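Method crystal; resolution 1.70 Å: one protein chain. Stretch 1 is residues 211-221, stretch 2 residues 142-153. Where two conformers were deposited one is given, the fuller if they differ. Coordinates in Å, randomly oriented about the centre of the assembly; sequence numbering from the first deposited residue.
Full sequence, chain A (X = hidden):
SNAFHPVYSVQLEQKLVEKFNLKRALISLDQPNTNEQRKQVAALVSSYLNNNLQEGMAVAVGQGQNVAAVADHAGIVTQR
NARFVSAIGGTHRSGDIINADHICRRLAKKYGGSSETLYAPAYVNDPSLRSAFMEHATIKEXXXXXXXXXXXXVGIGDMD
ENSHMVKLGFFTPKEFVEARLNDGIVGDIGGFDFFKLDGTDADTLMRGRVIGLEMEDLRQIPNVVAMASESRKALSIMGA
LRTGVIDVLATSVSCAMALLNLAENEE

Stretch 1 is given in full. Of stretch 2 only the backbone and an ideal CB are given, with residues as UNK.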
# COMPACT_ATOMS: atom_id res chain seq x y z
N ILE A 211 -10.91 4.71 8.20
CA ILE A 211 -11.17 4.53 6.80
C ILE A 211 -11.14 3.05 6.47
O ILE A 211 -10.10 2.41 6.59
CB ILE A 211 -10.12 5.26 5.95
CG1 ILE A 211 -10.33 6.77 6.14
CG2 ILE A 211 -10.33 4.89 4.49
CD1 ILE A 211 -9.30 7.60 5.49
N GLY A 212 -12.28 2.50 6.08
CA GLY A 212 -12.31 1.08 5.75
C GLY A 212 -13.75 0.67 5.52
O GLY A 212 -14.62 1.54 5.39
N LEU A 213 -13.99 -0.64 5.45
CA LEU A 213 -15.36 -1.17 5.37
C LEU A 213 -16.22 -0.88 6.60
O LEU A 213 -15.73 -0.40 7.62
CB LEU A 213 -15.34 -2.69 5.16
CG LEU A 213 -14.75 -3.21 3.84
CD1 LEU A 213 -14.93 -4.71 3.84
CD2 LEU A 213 -15.43 -2.57 2.62
N GLU A 214 -17.52 -1.14 6.47
CA GLU A 214 -18.44 -1.01 7.60
C GLU A 214 -19.26 -2.28 7.82
O GLU A 214 -19.19 -3.23 7.03
CB GLU A 214 -19.38 0.19 7.41
CG GLU A 214 -20.23 0.11 6.16
CD GLU A 214 -21.13 1.32 6.00
OE1 GLU A 214 -20.69 2.32 5.40
OE2 GLU A 214 -22.29 1.28 6.48
N MSE A 215 -20.03 -2.29 8.90
CA MSE A 215 -20.78 -3.50 9.30
C MSE A 215 -21.70 -4.01 8.19
O MSE A 215 -21.78 -5.20 7.95
CB MSE A 215 -21.62 -3.21 10.55
CG MSE A 215 -22.14 -4.49 11.16
SE MSE A 215 -20.66 -5.36 12.07
CE MSE A 215 -20.24 -4.00 13.40
N GLU A 216 -22.37 -3.10 7.50
CA GLU A 216 -23.27 -3.54 6.43
C GLU A 216 -22.54 -4.25 5.28
O GLU A 216 -23.11 -5.09 4.60
CB GLU A 216 -24.09 -2.37 5.90
CG GLU A 216 -25.30 -2.80 5.09
CD GLU A 216 -26.31 -3.63 5.89
OE1 GLU A 216 -26.34 -3.54 7.14
OE2 GLU A 216 -27.09 -4.36 5.26
N ASP A 217 -21.28 -3.88 5.04
CA ASP A 217 -20.49 -4.59 4.03
C ASP A 217 -20.26 -6.01 4.50
O ASP A 217 -20.39 -6.95 3.73
CB ASP A 217 -19.14 -3.92 3.79
CG ASP A 217 -19.28 -2.48 3.32
OD1 ASP A 217 -20.16 -2.19 2.47
OD2 ASP A 217 -18.50 -1.64 3.80
N LEU A 218 -19.88 -6.18 5.77
CA LEU A 218 -19.63 -7.52 6.27
C LEU A 218 -20.92 -8.35 6.21
O LEU A 218 -20.88 -9.57 6.03
CB LEU A 218 -19.10 -7.51 7.73
CG LEU A 218 -17.67 -7.03 7.97
CD1 LEU A 218 -17.31 -7.05 9.51
CD2 LEU A 218 -16.65 -7.86 7.17
N ARG A 219 -22.07 -7.70 6.37
CA ARG A 219 -23.32 -8.46 6.41
C ARG A 219 -23.56 -9.16 5.05
O ARG A 219 -24.20 -10.21 4.99
CB ARG A 219 -24.50 -7.56 6.75
CG ARG A 219 -25.79 -8.29 7.16
CD ARG A 219 -26.89 -7.29 7.63
NE ARG A 219 -26.43 -6.48 8.76
CZ ARG A 219 -26.21 -6.96 9.98
NH1 ARG A 219 -26.48 -8.24 10.25
NH2 ARG A 219 -25.76 -6.16 10.94
N GLN A 220 -23.06 -8.55 3.97
CA GLN A 220 -23.25 -9.13 2.63
C GLN A 220 -22.02 -9.85 2.06
O GLN A 220 -22.03 -10.22 0.90
CB GLN A 220 -23.77 -8.09 1.63
CG GLN A 220 -22.89 -6.85 1.44
CD GLN A 220 -21.70 -7.06 0.50
OE1 GLN A 220 -21.87 -7.54 -0.62
NE2 GLN A 220 -20.50 -6.66 0.94
N ILE A 221 -20.99 -10.08 2.87
CA ILE A 221 -19.86 -10.90 2.43
C ILE A 221 -20.23 -12.35 2.80
O ILE A 221 -20.61 -12.63 3.93
CB ILE A 221 -18.52 -10.44 3.10
CG1 ILE A 221 -18.05 -9.13 2.42
CG2 ILE A 221 -17.44 -11.54 3.02
CD1 ILE A 221 -16.75 -8.58 3.00
N UNK A 142 -11.02 0.24 -4.37
CA UNK A 142 -10.51 -0.85 -3.56
C UNK A 142 -11.58 -1.29 -2.56
O UNK A 142 -11.75 -2.49 -2.31
CB UNK A 142 -9.23 -0.43 -2.84
N UNK A 143 -12.26 -0.33 -1.96
CA UNK A 143 -13.33 -0.68 -1.02
C UNK A 143 -14.43 -1.49 -1.72
O UNK A 143 -15.02 -2.38 -1.12
CB UNK A 143 -13.92 0.58 -0.40
N UNK A 144 -14.70 -1.18 -2.98
CA UNK A 144 -15.67 -1.96 -3.74
C UNK A 144 -15.17 -3.39 -3.98
O UNK A 144 -15.95 -4.34 -3.90
CB UNK A 144 -15.97 -1.27 -5.08
N UNK A 145 -13.88 -3.54 -4.26
CA UNK A 145 -13.31 -4.89 -4.39
C UNK A 145 -13.44 -5.67 -3.06
O UNK A 145 -13.73 -6.88 -3.04
CB UNK A 145 -11.84 -4.81 -4.81
N UNK A 146 -13.24 -4.99 -1.95
CA UNK A 146 -13.28 -5.70 -0.69
C UNK A 146 -14.73 -6.09 -0.39
O UNK A 146 -15.00 -7.15 0.15
CB UNK A 146 -12.69 -4.85 0.44
N UNK A 147 -15.67 -5.23 -0.78
CA UNK A 147 -17.09 -5.43 -0.47
C UNK A 147 -17.60 -6.64 -1.23
O UNK A 147 -18.51 -7.35 -0.78
CB UNK A 147 -17.91 -4.19 -0.82
N UNK A 148 -16.99 -6.87 -2.39
CA UNK A 148 -17.40 -7.93 -3.28
C UNK A 148 -16.61 -9.22 -3.04
O UNK A 148 -16.65 -10.14 -3.85
CB UNK A 148 -17.24 -7.48 -4.73
N UNK A 149 -15.86 -9.31 -1.93
CA UNK A 149 -15.08 -10.51 -1.67
C UNK A 149 -15.96 -11.67 -1.21
O UNK A 149 -16.97 -11.48 -0.55
CB UNK A 149 -14.01 -10.22 -0.62
N UNK A 150 -15.51 -12.88 -1.51
CA UNK A 150 -16.14 -14.10 -1.04
C UNK A 150 -15.93 -14.31 0.48
O UNK A 150 -16.77 -14.90 1.13
CB UNK A 150 -15.59 -15.29 -1.82
N UNK A 151 -14.78 -13.90 1.00
CA UNK A 151 -14.42 -14.08 2.42
C UNK A 151 -14.03 -12.76 3.04
O UNK A 151 -13.57 -11.87 2.33
CB UNK A 151 -13.28 -15.08 2.57
N UNK A 152 -14.12 -12.69 4.38
CA UNK A 152 -13.45 -11.62 5.13
C UNK A 152 -12.69 -12.30 6.25
O UNK A 152 -13.15 -13.31 6.79
CB UNK A 152 -14.44 -10.58 5.67
N UNK A 153 -11.51 -11.79 6.58
CA UNK A 153 -10.74 -12.37 7.66
C UNK A 153 -10.56 -11.24 8.68
O UNK A 153 -9.87 -10.26 8.42
CB UNK A 153 -9.41 -12.94 7.18

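Position 142 is helical, and no atom of stretch 1 lies within 5.5 Å of its CB. Stretch 1 sets no preference here. The residue is T142, whose O accepts the backbone hydrogen bond from the N of 146.

Position 143 points its CA-to-CB bond toward stretch 1. The ideal CB is 4.6 Å from L213 CD2, with the backbone of G212 nearby. An apolar chain such as Leu, Ile or Met would suit. The residue is L143. Its CD2 lies 4.1 Å from L213 CD2 and 4.0 Å from G212 C.

Positions 144 and 145 are helical and free of contact. Position 144 points away, and 145 is out of reach. Many residues would fit; these are S144 and Q145.

Position 146 points sideways, its ideal CB already 4.1 Å from L213 CD1. A small apolar residue meets the leucine without reaching further. It is A146, whose CB packs on L213 CD1 at 4.1 Å. Its O also lies 3.6 Å from I221 CD1.

Position 147 points sideways, with its ideal CB 4.5 Å from D217 OD1 and 4.0 Å from Q220 NE2. The carboxylate invites a donor, preferably a positive one: Arg or Lys, perhaps Gln. The residue is R147. With chi1 and chi2 both t, its chain extends and then turns at chi3 (m). NE donates to D217 OD1 at 2.9 Å, a hydrogen bond within a salt bridge, with OD1 at the guanidinium edge. D217 OD2 meanwhile accepts from E214 N at 2.9 Å, so the carboxylate serves both the arginine and the N-cap residue. The backbone contributes too: Q220 NE2 donates to R147 O at 2.7 Å, a bond that does not depend on the side chain at 147.

Position 148 is the first to leave helical phi/psi, and its CB points away. Polar or charged residues would be tolerated. It is K148, extended through chi3.

Position 149 points sideways, its ideal CB 4.8 Å from I221 CD1. A small residue suffices. It is A149, and its O lies 3.6 Å from I221 CG2.

Position 150 points away, so stretch 1 leaves the choice open. It is E150; its O is 3.9 Å from I221 CG2.

Position 151 begins the strand and also points away. Stretch 1 sets no preference, and small, large, polar or apolar side chains would all be compatible with it. It is F151, touching I221 CG2 through its backbone C at 3.6 Å.

Position 152 points toward stretch 1. Its ideal CB is 3.8 Å from L218 CD2 and 4.1 Å from I221 CD1, which favours a small apolar residue. It is A152, whose methyl contacts both.

Position 153 points away and is undetermined by stretch 1. It is L153.

Stretch 2 142-153: TLSQARKAEFAL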
# COMPACT_ATOMS: atom_id res chain seq x y z
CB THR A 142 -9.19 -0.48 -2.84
OG1 THR A 142 -8.20 -0.20 -3.83
CG2 THR A 142 -8.70 -1.65 -1.98
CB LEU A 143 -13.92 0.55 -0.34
CG LEU A 143 -13.02 1.26 0.66
CD1 LEU A 143 -13.82 2.40 1.29
CD2 LEU A 143 -12.55 0.27 1.71
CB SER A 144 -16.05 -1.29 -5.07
OG SER A 144 -16.98 -0.25 -4.84
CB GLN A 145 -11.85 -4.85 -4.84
CG GLN A 145 -11.67 -4.34 -6.29
CD GLN A 145 -12.64 -5.02 -7.26
OE1 GLN A 145 -13.47 -4.35 -7.90
NE2 GLN A 145 -12.55 -6.35 -7.37
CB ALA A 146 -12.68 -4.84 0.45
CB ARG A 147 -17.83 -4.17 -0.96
CG ARG A 147 -19.22 -3.92 -0.48
CD ARG A 147 -19.63 -2.49 -0.90
NE ARG A 147 -18.95 -1.48 -0.08
CZ ARG A 147 -18.29 -0.43 -0.57
NH1 ARG A 147 -18.18 -0.27 -1.88
NH2 ARG A 147 -17.72 0.45 0.26
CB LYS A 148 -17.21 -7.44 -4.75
CG LYS A 148 -17.57 -8.45 -5.82
CD LYS A 148 -17.19 -7.99 -7.24
CE LYS A 148 -17.35 -9.13 -8.28
NZ LYS A 148 -18.81 -9.38 -8.67
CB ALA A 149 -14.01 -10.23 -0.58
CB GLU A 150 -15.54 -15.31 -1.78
CG GLU A 150 -15.97 -15.46 -3.29
CD GLU A 150 -15.09 -14.69 -4.27
OE1 GLU A 150 -15.18 -14.96 -5.48
OE2 GLU A 150 -14.27 -13.84 -3.84
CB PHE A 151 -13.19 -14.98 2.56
CG PHE A 151 -13.36 -16.35 1.96
CD1 PHE A 151 -13.13 -16.55 0.58
CD2 PHE A 151 -13.72 -17.43 2.77
CE1 PHE A 151 -13.29 -17.80 0.01
CE2 PHE A 151 -13.89 -18.70 2.20
CZ PHE A 151 -13.66 -18.88 0.82
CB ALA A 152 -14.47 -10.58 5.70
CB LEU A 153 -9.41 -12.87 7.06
CG LEU A 153 -8.42 -13.46 8.04
CD1 LEU A 153 -9.02 -14.77 8.60
CD2 LEU A 153 -7.15 -13.73 7.25
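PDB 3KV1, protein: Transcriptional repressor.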